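Local coordinates for periplasmic binding protein (Veillonella parvula, PDB 4N01) that probably binds a small solute or metal chelate in the periplasm and hands it to a membrane transporter for uptake, at residues 206-218 and 259-272. Numbering follows the deposited sequence.
Sequences LPRKRVFIYDSED and VIAQNPDYIIIADY. With FMT (formic acid), chain H.
Arg-210 reaches across to the end of helix 256-262 and meets Gln-262 with its guanidinium nearly perpendicular to the side-chain amide, the planes 85° apart. Its NH2 lies 2.9 Å from Gln-262 O, the bond using a lone pair of that carbonyl and lying in the guanidinium plane; a weak bond runs from NH2 to Gln-262 OE1. Arginine suits a helix C-terminus, where carbonyls lack partners within the helix; a bend at chi3 turns the group toward them. Replacing this arginine by alanine removes the guanidinium, and Gln-262 O and OE1 would probably lose their donors from strand 209-214. The Gln-262 amide NE2 is held chiefly by Val-241 O. Just before strand 266-270, Asp-265 OD2 accepts the backbone N-H of Arg-210 at 2.9 Å, almost straight (176°), on its anti side. Phe-212 points to the helix side of the sheet, and with CG anti to the backbone N (chi1 170°) its flat ring lies against Val-259, whose CG2 sits 3.9 Å from the ring centroid in a CH-pi contact, while Pro-264 CG packs on Phe-212 CB at 3.8 Å. On the other sheet face, Val-211 CB meets Ile-268 CD1 at 4.0 Å, both beta-branched residues suiting extended strands. Backbone bonds Phe-212 N to Tyr-266 O, Ile-268 N to Phe-212 O, Tyr-214 N to Ile-268 O and Ala-270 N to Tyr-214 O make the strands parallel central neighbours, flanked by 238-240 and 306-309; Phe-212 also touches strand 221-224, and helix 280-290 covers Ile-269, as expected of an alpha/beta lobe in a periplasmic binding protein.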
# COMPACT_ATOMS: atom_id res chain seq x y z
N LEU A 206 27.05 -0.42 3.82
CA LEU A 206 26.56 -0.26 5.19
C LEU A 206 25.89 -1.56 5.62
O LEU A 206 25.26 -2.24 4.81
CB LEU A 206 25.55 0.89 5.30
CG LEU A 206 26.04 2.28 4.87
CD1 LEU A 206 24.96 3.33 5.15
CD2 LEU A 206 27.34 2.64 5.58
N PRO A 207 26.03 -1.93 6.91
CA PRO A 207 25.43 -3.19 7.40
C PRO A 207 23.91 -3.22 7.30
O PRO A 207 23.27 -2.18 7.49
CB PRO A 207 25.85 -3.23 8.88
CG PRO A 207 26.22 -1.80 9.23
CD PRO A 207 26.79 -1.22 7.95
N ARG A 208 23.34 -4.39 7.03
CA ARG A 208 21.89 -4.51 6.97
C ARG A 208 21.35 -4.53 8.40
O ARG A 208 22.07 -4.86 9.34
CB ARG A 208 21.50 -5.80 6.24
CG ARG A 208 22.13 -5.95 4.85
CD ARG A 208 21.60 -7.18 4.13
NE ARG A 208 20.16 -7.07 3.89
CZ ARG A 208 19.63 -6.46 2.84
NH1 ARG A 208 20.43 -5.91 1.93
NH2 ARG A 208 18.31 -6.40 2.69
N LYS A 209 20.09 -4.17 8.56
CA LYS A 209 19.48 -4.12 9.89
C LYS A 209 18.24 -5.00 9.95
O LYS A 209 17.54 -5.16 8.94
CB LYS A 209 19.09 -2.68 10.24
CG LYS A 209 20.26 -1.73 10.29
CD LYS A 209 21.20 -2.06 11.44
CE LYS A 209 22.33 -1.03 11.49
NZ LYS A 209 23.16 -1.19 12.71
N ARG A 210 17.96 -5.57 11.12
CA ARG A 210 16.77 -6.40 11.28
C ARG A 210 15.64 -5.57 11.86
O ARG A 210 15.84 -4.81 12.81
CB ARG A 210 17.10 -7.60 12.15
CG ARG A 210 17.94 -8.60 11.39
CD ARG A 210 18.76 -9.47 12.29
NE ARG A 210 17.96 -10.36 13.13
CZ ARG A 210 17.40 -11.50 12.71
NH1 ARG A 210 17.53 -11.88 11.44
NH2 ARG A 210 16.71 -12.26 13.55
N VAL A 211 14.45 -5.70 11.28
CA VAL A 211 13.32 -4.85 11.68
C VAL A 211 12.06 -5.67 11.99
O VAL A 211 11.89 -6.78 11.52
CB VAL A 211 13.00 -3.75 10.63
CG1 VAL A 211 14.26 -2.94 10.31
CG2 VAL A 211 12.42 -4.36 9.34
N PHE A 212 11.19 -5.11 12.81
CA PHE A 212 9.91 -5.73 13.12
C PHE A 212 8.84 -4.69 12.87
O PHE A 212 8.95 -3.54 13.31
CB PHE A 212 9.89 -6.18 14.59
CG PHE A 212 8.54 -6.62 15.07
CD1 PHE A 212 7.98 -7.82 14.61
CD2 PHE A 212 7.83 -5.86 15.99
CE1 PHE A 212 6.72 -8.23 15.07
CE2 PHE A 212 6.59 -6.27 16.45
CZ PHE A 212 6.03 -7.45 15.99
N ILE A 213 7.81 -5.06 12.12
CA ILE A 213 6.71 -4.14 11.86
C ILE A 213 5.57 -4.37 12.87
O ILE A 213 5.02 -5.47 12.96
CB ILE A 213 6.16 -4.30 10.43
CG1 ILE A 213 7.25 -3.95 9.41
CG2 ILE A 213 4.97 -3.38 10.24
CD1 ILE A 213 8.08 -5.12 8.98
N TYR A 214 5.23 -3.33 13.61
CA TYR A 214 4.21 -3.42 14.64
C TYR A 214 2.99 -2.63 14.16
O TYR A 214 3.00 -1.39 14.15
CB TYR A 214 4.76 -2.86 15.96
CG TYR A 214 3.80 -2.79 17.14
CD1 TYR A 214 3.76 -3.80 18.10
CD2 TYR A 214 2.97 -1.69 17.32
CE1 TYR A 214 2.91 -3.72 19.19
CE2 TYR A 214 2.12 -1.61 18.41
CZ TYR A 214 2.09 -2.63 19.34
OH TYR A 214 1.24 -2.53 20.41
N ASP A 215 1.95 -3.34 13.73
CA ASP A 215 0.74 -2.66 13.28
C ASP A 215 -0.12 -2.29 14.47
O ASP A 215 -0.62 -1.15 14.57
CB ASP A 215 -0.07 -3.56 12.36
CG ASP A 215 -1.37 -2.91 11.94
OD1 ASP A 215 -1.39 -2.24 10.88
OD2 ASP A 215 -2.38 -3.06 12.66
N SER A 216 -0.31 -3.25 15.35
CA SER A 216 -1.18 -3.10 16.51
C SER A 216 -1.02 -4.35 17.36
O SER A 216 -0.30 -5.27 16.99
CB SER A 216 -2.63 -2.96 16.05
OG SER A 216 -3.00 -4.04 15.22
N GLU A 217 -1.69 -4.39 18.50
CA GLU A 217 -1.69 -5.60 19.30
C GLU A 217 -3.03 -5.82 19.96
O GLU A 217 -3.76 -4.87 20.24
CB GLU A 217 -0.57 -5.60 20.35
CG GLU A 217 -0.78 -4.62 21.50
CD GLU A 217 0.27 -4.76 22.60
OE1 GLU A 217 1.47 -4.48 22.34
OE2 GLU A 217 -0.09 -5.16 23.73
N ASP A 218 -3.37 -7.09 20.18
CA ASP A 218 -4.56 -7.46 20.92
C ASP A 218 -4.15 -8.72 21.66
O ASP A 218 -4.53 -9.83 21.27
CB ASP A 218 -5.73 -7.73 19.98
CG ASP A 218 -7.08 -7.61 20.66
OD1 ASP A 218 -7.20 -6.80 21.61
OD2 ASP A 218 -8.02 -8.33 20.26
N VAL A 259 9.36 -12.58 18.25
CA VAL A 259 10.00 -11.27 18.12
C VAL A 259 11.21 -11.18 19.04
O VAL A 259 12.28 -10.70 18.65
CB VAL A 259 9.02 -10.15 18.46
CG1 VAL A 259 9.67 -8.79 18.23
CG2 VAL A 259 7.74 -10.31 17.64
N ILE A 260 11.04 -11.63 20.28
CA ILE A 260 12.13 -11.62 21.24
C ILE A 260 13.31 -12.47 20.74
O ILE A 260 14.47 -12.05 20.85
CB ILE A 260 11.67 -12.15 22.61
CG1 ILE A 260 10.66 -11.17 23.23
CG2 ILE A 260 12.84 -12.31 23.55
CD1 ILE A 260 9.88 -11.80 24.40
N ALA A 261 13.02 -13.65 20.20
CA ALA A 261 14.06 -14.54 19.67
C ALA A 261 14.82 -13.87 18.52
O ALA A 261 16.03 -14.00 18.39
CB ALA A 261 13.44 -15.84 19.19
N GLN A 262 14.08 -13.16 17.68
CA GLN A 262 14.65 -12.52 16.50
C GLN A 262 15.41 -11.24 16.84
O GLN A 262 16.28 -10.82 16.08
CB GLN A 262 13.55 -12.21 15.48
CG GLN A 262 13.02 -13.44 14.73
CD GLN A 262 14.04 -14.06 13.79
OE1 GLN A 262 15.09 -14.56 14.23
NE2 GLN A 262 13.75 -14.04 12.48
N ASN A 263 15.06 -10.63 17.96
CA ASN A 263 15.78 -9.46 18.47
C ASN A 263 16.00 -8.36 17.42
O ASN A 263 17.13 -8.09 17.04
CB ASN A 263 17.14 -9.90 19.03
CG ASN A 263 17.74 -8.88 19.98
OD1 ASN A 263 17.03 -8.00 20.48
ND2 ASN A 263 19.04 -8.99 20.24
N PRO A 264 14.91 -7.74 16.95
CA PRO A 264 15.09 -6.72 15.90
C PRO A 264 15.89 -5.50 16.35
O PRO A 264 15.84 -5.11 17.53
CB PRO A 264 13.66 -6.31 15.58
CG PRO A 264 12.88 -6.63 16.84
CD PRO A 264 13.51 -7.88 17.37
N ASP A 265 16.61 -4.89 15.41
CA ASP A 265 17.33 -3.63 15.63
C ASP A 265 16.37 -2.43 15.69
O ASP A 265 16.61 -1.48 16.43
CB ASP A 265 18.32 -3.40 14.48
CG ASP A 265 19.42 -4.44 14.45
OD1 ASP A 265 20.07 -4.64 15.49
OD2 ASP A 265 19.63 -5.08 13.38
N TYR A 266 15.31 -2.48 14.88
CA TYR A 266 14.34 -1.37 14.81
C TYR A 266 12.93 -1.93 14.87
O TYR A 266 12.67 -3.02 14.37
CB TYR A 266 14.52 -0.54 13.52
CG TYR A 266 15.83 0.20 13.50
CD1 TYR A 266 15.90 1.54 13.86
CD2 TYR A 266 17.00 -0.45 13.18
CE1 TYR A 266 17.11 2.22 13.88
CE2 TYR A 266 18.22 0.20 13.21
CZ TYR A 266 18.27 1.53 13.56
OH TYR A 266 19.48 2.17 13.59
N ILE A 267 12.03 -1.17 15.48
CA ILE A 267 10.62 -1.50 15.43
C ILE A 267 9.87 -0.41 14.67
O ILE A 267 9.89 0.77 15.05
CB ILE A 267 10.01 -1.66 16.86
CG1 ILE A 267 10.58 -2.92 17.53
CG2 ILE A 267 8.49 -1.75 16.77
CD1 ILE A 267 10.35 -2.95 19.04
N ILE A 268 9.24 -0.79 13.56
CA ILE A 268 8.54 0.16 12.73
C ILE A 268 7.07 0.09 13.09
O ILE A 268 6.46 -0.98 13.03
CB ILE A 268 8.73 -0.19 11.23
CG1 ILE A 268 10.20 -0.07 10.84
CG2 ILE A 268 7.87 0.71 10.35
CD1 ILE A 268 10.55 -0.76 9.49
N ILE A 269 6.50 1.22 13.46
CA ILE A 269 5.18 1.26 14.06
C ILE A 269 4.21 2.00 13.15
O ILE A 269 4.46 3.16 12.78
CB ILE A 269 5.22 2.01 15.41
CG1 ILE A 269 6.05 1.20 16.43
CG2 ILE A 269 3.81 2.31 15.92
CD1 ILE A 269 6.25 1.95 17.75
N ALA A 270 3.11 1.36 12.80
CA ALA A 270 2.09 2.01 11.98
C ALA A 270 1.25 2.98 12.82
O ALA A 270 0.67 2.60 13.84
CB ALA A 270 1.18 0.97 11.30
N ASP A 271 1.19 4.23 12.39
CA ASP A 271 0.43 5.26 13.09
C ASP A 271 -0.95 5.43 12.44
O ASP A 271 -1.04 5.81 11.26
CB ASP A 271 1.23 6.57 13.08
CG ASP A 271 0.56 7.70 13.85
OD1 ASP A 271 1.24 8.37 14.65
OD2 ASP A 271 -0.65 7.94 13.65
N TYR A 272 -2.01 5.16 13.19
CA TYR A 272 -3.38 5.24 12.66
C TYR A 272 -4.12 6.53 13.04
O TYR A 272 -5.34 6.52 13.22
CB TYR A 272 -4.20 4.01 13.10
CG TYR A 272 -3.87 2.75 12.31
CD1 TYR A 272 -4.54 2.46 11.12
CD2 TYR A 272 -2.89 1.86 12.74
CE1 TYR A 272 -4.25 1.31 10.39
CE2 TYR A 272 -2.60 0.71 12.01
CZ TYR A 272 -3.28 0.45 10.84
OH TYR A 272 -3.00 -0.69 10.10
C FMT H . 14.69 -14.32 8.88
O1 FMT H . 14.01 -15.07 9.58
O2 FMT H . 14.43 -13.13 8.69
O HOH W 1 21.59 0.27 14.49
O HOH W 2 18.79 -9.32 15.38